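Local structure of sugar ABC transporter (Sugar-binding protein) (Bacillus halodurans, 4YO7) at residues K67-N72 with S291-V296; S81-D86 with M91-N96. The protein binds myo-inositol between its two domains and probably delivers it, as a solute-binding protein, to a sugar ABC transporter. All coordinates share one frame; numbering follows the deposited sequence.

Both contacts lie in the domain built on the six-stranded parallel sheet, one of the two alpha/beta domains of this periplasmic binding protein fold. Their centres are about 19 Å apart, and their nearest atoms about 7 Å. Helix 57-70 of contact 1 runs into strand 76-82, whose last residues belong to contact 2. Contact 2 is therefore nested inside the long chain loop that contact 1 closes. It joins strand 76-82 to the next helix, 87-100. Contact 1 instead brings in helix 284-299, from far along the chain. Together they pack helices around an outermost strand of the sheet, outside the inositol pocket, although the D82 side chain is about 10 Å from the bound inositol.

Contact 1: residues K67-N72 with S291-V296; sequences KEEAAN and SVKVAV
Two helices of the six-stranded alpha/beta domain, 57-70 and 284-299, pack against each other here near the end of the first. E69 makes the largest share of the contact, with V292 close behind, and meets V292 and K293 with different parts of its side chain. Its CG is anti to the backbone N (chi1 -179°), which sends the chain toward helix 284-299. There E69 CG lies 3.7 Å from V292 CG1. The same methyl reaches the next residue: V292 CG1 is 4.4 Å from A70 CB.

The polar end makes a salt bridge. K293 runs extended and then bends at its last torsion, bringing NZ to 3.1 Å from E69 OE2. The ammonium comes from above the carboxylate plane, 49° out of it. The two side chains cross at about a right angle, and K293 CE lies 3.6 Å from E69 OE1. A water closes the bridge a second way, its oxygen donating a hydrogen bond to E69 OE1 (2.8 Å) and accepting one from K293 NZ (2.7 Å). E69 OE2 has further partners. The hydroxyl of Y73, in the loop that follows, hydrogen-bonds to it, and N72 ND2 gives it a weak bond. The carboxylate is thus held at both oxygens, and the lysine probably balances its charge.

Both helices lie against the sheet. A70 and V292 both touch F78 of strand 76-82, while Y73 touches V292 and K293. Further round helix 284-299, V294 and A295 rest on I130 of strand 129-132.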
# COMPACT_ATOMS: atom_id res chain seq x y z
N LYS A 67 -6.54 13.57 -7.69
CA LYS A 67 -6.76 14.97 -8.02
C LYS A 67 -6.77 15.20 -9.54
O LYS A 67 -7.58 15.97 -10.06
CB LYS A 67 -5.71 15.84 -7.34
CG LYS A 67 -5.86 15.87 -5.84
CD LYS A 67 -4.89 16.85 -5.18
CE LYS A 67 -5.17 16.98 -3.68
NZ LYS A 67 -4.30 18.01 -3.02
N GLU A 68 -5.88 14.52 -10.25
CA GLU A 68 -5.85 14.65 -11.71
C GLU A 68 -7.14 14.13 -12.35
O GLU A 68 -7.69 14.76 -13.27
CB GLU A 68 -4.64 13.89 -12.28
CG GLU A 68 -3.32 14.61 -12.14
CD GLU A 68 -2.90 15.36 -13.40
OE1 GLU A 68 -3.55 15.21 -14.46
OE2 GLU A 68 -1.90 16.11 -13.32
N GLU A 69 -7.63 12.99 -11.87
CA GLU A 69 -8.85 12.42 -12.41
C GLU A 69 -10.07 13.29 -12.05
O GLU A 69 -10.96 13.48 -12.87
CB GLU A 69 -9.03 10.99 -11.92
CG GLU A 69 -10.27 10.29 -12.46
CD GLU A 69 -10.27 10.11 -13.95
OE1 GLU A 69 -9.19 9.85 -14.53
OE2 GLU A 69 -11.36 10.20 -14.55
N ALA A 70 -10.07 13.84 -10.84
CA ALA A 70 -11.21 14.64 -10.36
C ALA A 70 -11.44 15.88 -11.24
O ALA A 70 -12.57 16.35 -11.36
CB ALA A 70 -10.97 15.04 -8.93
N ALA A 71 -10.37 16.38 -11.84
CA ALA A 71 -10.44 17.54 -12.72
C ALA A 71 -11.26 17.27 -13.99
O ALA A 71 -11.65 18.20 -14.68
CB ALA A 71 -9.04 17.99 -13.10
N ASN A 72 -11.54 16.00 -14.28
CA ASN A 72 -12.33 15.64 -15.44
C ASN A 72 -13.84 15.82 -15.24
O ASN A 72 -14.61 15.63 -16.18
CB ASN A 72 -12.05 14.20 -15.84
CG ASN A 72 -10.64 14.02 -16.41
OD1 ASN A 72 -10.14 14.90 -17.11
ND2 ASN A 72 -10.02 12.90 -16.10
N SER A 291 -10.58 4.93 -8.19
CA SER A 291 -11.40 5.26 -7.02
C SER A 291 -12.31 6.46 -7.32
O SER A 291 -13.48 6.46 -6.98
CB SER A 291 -10.52 5.57 -5.80
OG SER A 291 -9.85 4.41 -5.37
N VAL A 292 -11.74 7.47 -7.95
CA VAL A 292 -12.52 8.64 -8.33
C VAL A 292 -13.61 8.29 -9.35
O VAL A 292 -14.76 8.73 -9.21
CB VAL A 292 -11.62 9.75 -8.89
CG1 VAL A 292 -12.44 10.88 -9.49
CG2 VAL A 292 -10.78 10.30 -7.76
N LYS A 293 -13.28 7.49 -10.36
CA LYS A 293 -14.25 7.11 -11.36
C LYS A 293 -15.43 6.34 -10.75
O LYS A 293 -16.59 6.57 -11.11
CB LYS A 293 -13.59 6.27 -12.47
CG LYS A 293 -12.62 7.03 -13.32
CD LYS A 293 -11.94 6.08 -14.31
CE LYS A 293 -10.76 6.70 -15.02
NZ LYS A 293 -11.17 7.57 -16.15
N VAL A 294 -15.12 5.43 -9.84
CA VAL A 294 -16.13 4.62 -9.20
C VAL A 294 -17.02 5.49 -8.31
O VAL A 294 -18.24 5.33 -8.28
CB VAL A 294 -15.47 3.48 -8.41
CG1 VAL A 294 -16.47 2.74 -7.55
CG2 VAL A 294 -14.82 2.52 -9.41
N ALA A 295 -16.41 6.42 -7.58
CA ALA A 295 -17.14 7.32 -6.70
C ALA A 295 -18.09 8.20 -7.49
O ALA A 295 -19.24 8.42 -7.11
CB ALA A 295 -16.16 8.17 -5.89
N VAL A 296 -17.62 8.70 -8.62
CA VAL A 296 -18.47 9.50 -9.50
C VAL A 296 -19.66 8.66 -10.00
O VAL A 296 -20.80 9.13 -10.02
CB VAL A 296 -17.68 10.06 -10.68
CG1 VAL A 296 -18.59 10.57 -11.78
CG2 VAL A 296 -16.77 11.18 -10.20
O HOH W 1 -8.60 8.13 -16.67

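Contact 2: residues S81-D86 with M91-N96; sequences SDAQND and MAQVEN
Q93 reaches from helix 87-100 back to S81, D82 and A83, at the end of strand 76-82. This is the beta-alpha step of a beta-alpha-beta crossover in the parallel alpha/beta domain, which strand 104-107 completes in the same sheet. The loop between strand and helix contains a type I' beta turn from A83 to D86, and D86 is the N-cap of the helix.

One hydrogen bond joins the two segments. Q93 NE2 donates to D82 O at 3.0 Å, and the N-H points nearly straight at it, at 167°. The acceptor lies close to the plane of the Q93 amide. The amide nitrogen, however, sits above the carbonyl plane of D82, 74° out of it, so no lone pair is met. D82 O also accepts from Q89 NE2, one helical turn earlier. The other end of the Q93 amide is held too, since OE1 is hydrogen-bonded to S51 OG of the neighbouring strand 46-52. These two bonds fix the rotation of the amide.

The remaining touches are van der Waals. Q93 is extended beyond CG (chi2 170°), which carries the amide across to the strand. S81 CB lies 3.6 Å from Q93 CD, and A83 CB is 3.9 Å from Q93 OE1. A leucine here would probably cost D82 O one of its two amide donors and leave S51 OG without the acceptor it has in Q93. Next to Q93, V94 packs against M121 and V122 of helix 112-125.

Within the loop, D82 forms an Asx turn. Its OD1 accepts from Q84 N at 2.9 Å, with the N-H arriving from above the carboxylate plane.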
# COMPACT_ATOMS: atom_id res chain seq x y z
N SER A 81 -9.25 15.43 1.95
CA SER A 81 -8.83 15.53 3.34
C SER A 81 -7.78 14.48 3.67
O SER A 81 -7.71 13.43 3.04
CB SER A 81 -10.02 15.36 4.29
OG SER A 81 -10.99 16.38 4.04
N ASP A 82 -6.97 14.79 4.67
CA ASP A 82 -5.83 13.98 5.10
C ASP A 82 -6.00 13.69 6.59
O ASP A 82 -6.06 14.62 7.40
CB ASP A 82 -4.52 14.76 4.82
CG ASP A 82 -3.27 14.06 5.32
OD1 ASP A 82 -3.32 12.93 5.85
OD2 ASP A 82 -2.20 14.68 5.14
N ALA A 83 -6.10 12.42 6.95
CA ALA A 83 -6.33 12.03 8.34
C ALA A 83 -5.07 12.09 9.19
O ALA A 83 -5.17 11.98 10.41
CB ALA A 83 -6.91 10.64 8.40
N GLN A 84 -3.91 12.24 8.56
CA GLN A 84 -2.61 12.33 9.27
C GLN A 84 -2.40 11.17 10.24
O GLN A 84 -1.97 11.35 11.39
CB GLN A 84 -2.51 13.68 10.00
CG GLN A 84 -2.59 14.84 9.04
CD GLN A 84 -2.59 16.21 9.75
OE1 GLN A 84 -3.52 16.54 10.47
NE2 GLN A 84 -1.55 16.97 9.53
N ASN A 85 -2.74 9.98 9.77
CA ASN A 85 -2.63 8.73 10.53
C ASN A 85 -3.39 8.69 11.84
O ASN A 85 -3.06 7.90 12.72
CB ASN A 85 -1.15 8.44 10.81
CG ASN A 85 -0.35 8.26 9.55
OD1 ASN A 85 -0.69 7.41 8.72
ND2 ASN A 85 0.70 9.06 9.38
N ASP A 86 -4.42 9.52 11.95
CA ASP A 86 -5.20 9.66 13.17
C ASP A 86 -6.65 9.20 12.92
O ASP A 86 -7.38 9.82 12.15
CB ASP A 86 -5.15 11.13 13.62
CG ASP A 86 -5.85 11.38 14.94
OD1 ASP A 86 -6.87 10.74 15.24
OD2 ASP A 86 -5.40 12.28 15.68
N MSE A 91 -12.44 9.75 11.39
CA MSE A 91 -13.85 9.67 11.76
C MSE A 91 -14.52 11.04 11.73
O MSE A 91 -15.64 11.14 11.25
CB MSE A 91 -14.02 9.03 13.15
CG MSE A 91 -13.51 7.60 13.22
SE MSE A 91 -14.80 6.48 14.09
CE MSE A 91 -16.31 6.88 12.87
N ALA A 92 -13.84 12.09 12.17
CA ALA A 92 -14.41 13.44 12.16
C ALA A 92 -14.60 13.96 10.73
O ALA A 92 -15.58 14.64 10.44
CB ALA A 92 -13.54 14.42 12.97
N GLN A 93 -13.68 13.62 9.84
CA GLN A 93 -13.82 13.97 8.44
C GLN A 93 -15.02 13.29 7.81
O GLN A 93 -15.81 13.91 7.11
CB GLN A 93 -12.52 13.62 7.69
CG GLN A 93 -11.38 14.50 8.17
CD GLN A 93 -10.00 14.10 7.69
OE1 GLN A 93 -9.78 13.01 7.17
NE2 GLN A 93 -9.03 15.01 7.88
N VAL A 94 -15.16 12.01 8.08
CA VAL A 94 -16.31 11.27 7.55
C VAL A 94 -17.63 11.78 8.12
O VAL A 94 -18.60 11.93 7.37
CB VAL A 94 -16.11 9.77 7.83
CG1 VAL A 94 -17.35 8.95 7.46
CG2 VAL A 94 -14.93 9.28 7.03
N GLU A 95 -17.68 12.06 9.41
CA GLU A 95 -18.89 12.62 10.01
C GLU A 95 -19.27 13.96 9.36
O GLU A 95 -20.45 14.25 9.17
CB GLU A 95 -18.69 12.81 11.52
CG GLU A 95 -18.70 11.48 12.28
CD GLU A 95 -18.24 11.61 13.73
OE1 GLU A 95 -17.80 12.70 14.13
OE2 GLU A 95 -18.31 10.61 14.46
N ASN A 96 -18.28 14.78 9.05
CA ASN A 96 -18.50 16.03 8.34
C ASN A 96 -19.05 15.80 6.95
O ASN A 96 -19.98 16.46 6.52
CB ASN A 96 -17.20 16.85 8.28
CG ASN A 96 -17.37 18.17 7.56
OD1 ASN A 96 -17.08 18.28 6.39
ND2 ASN A 96 -17.87 19.17 8.26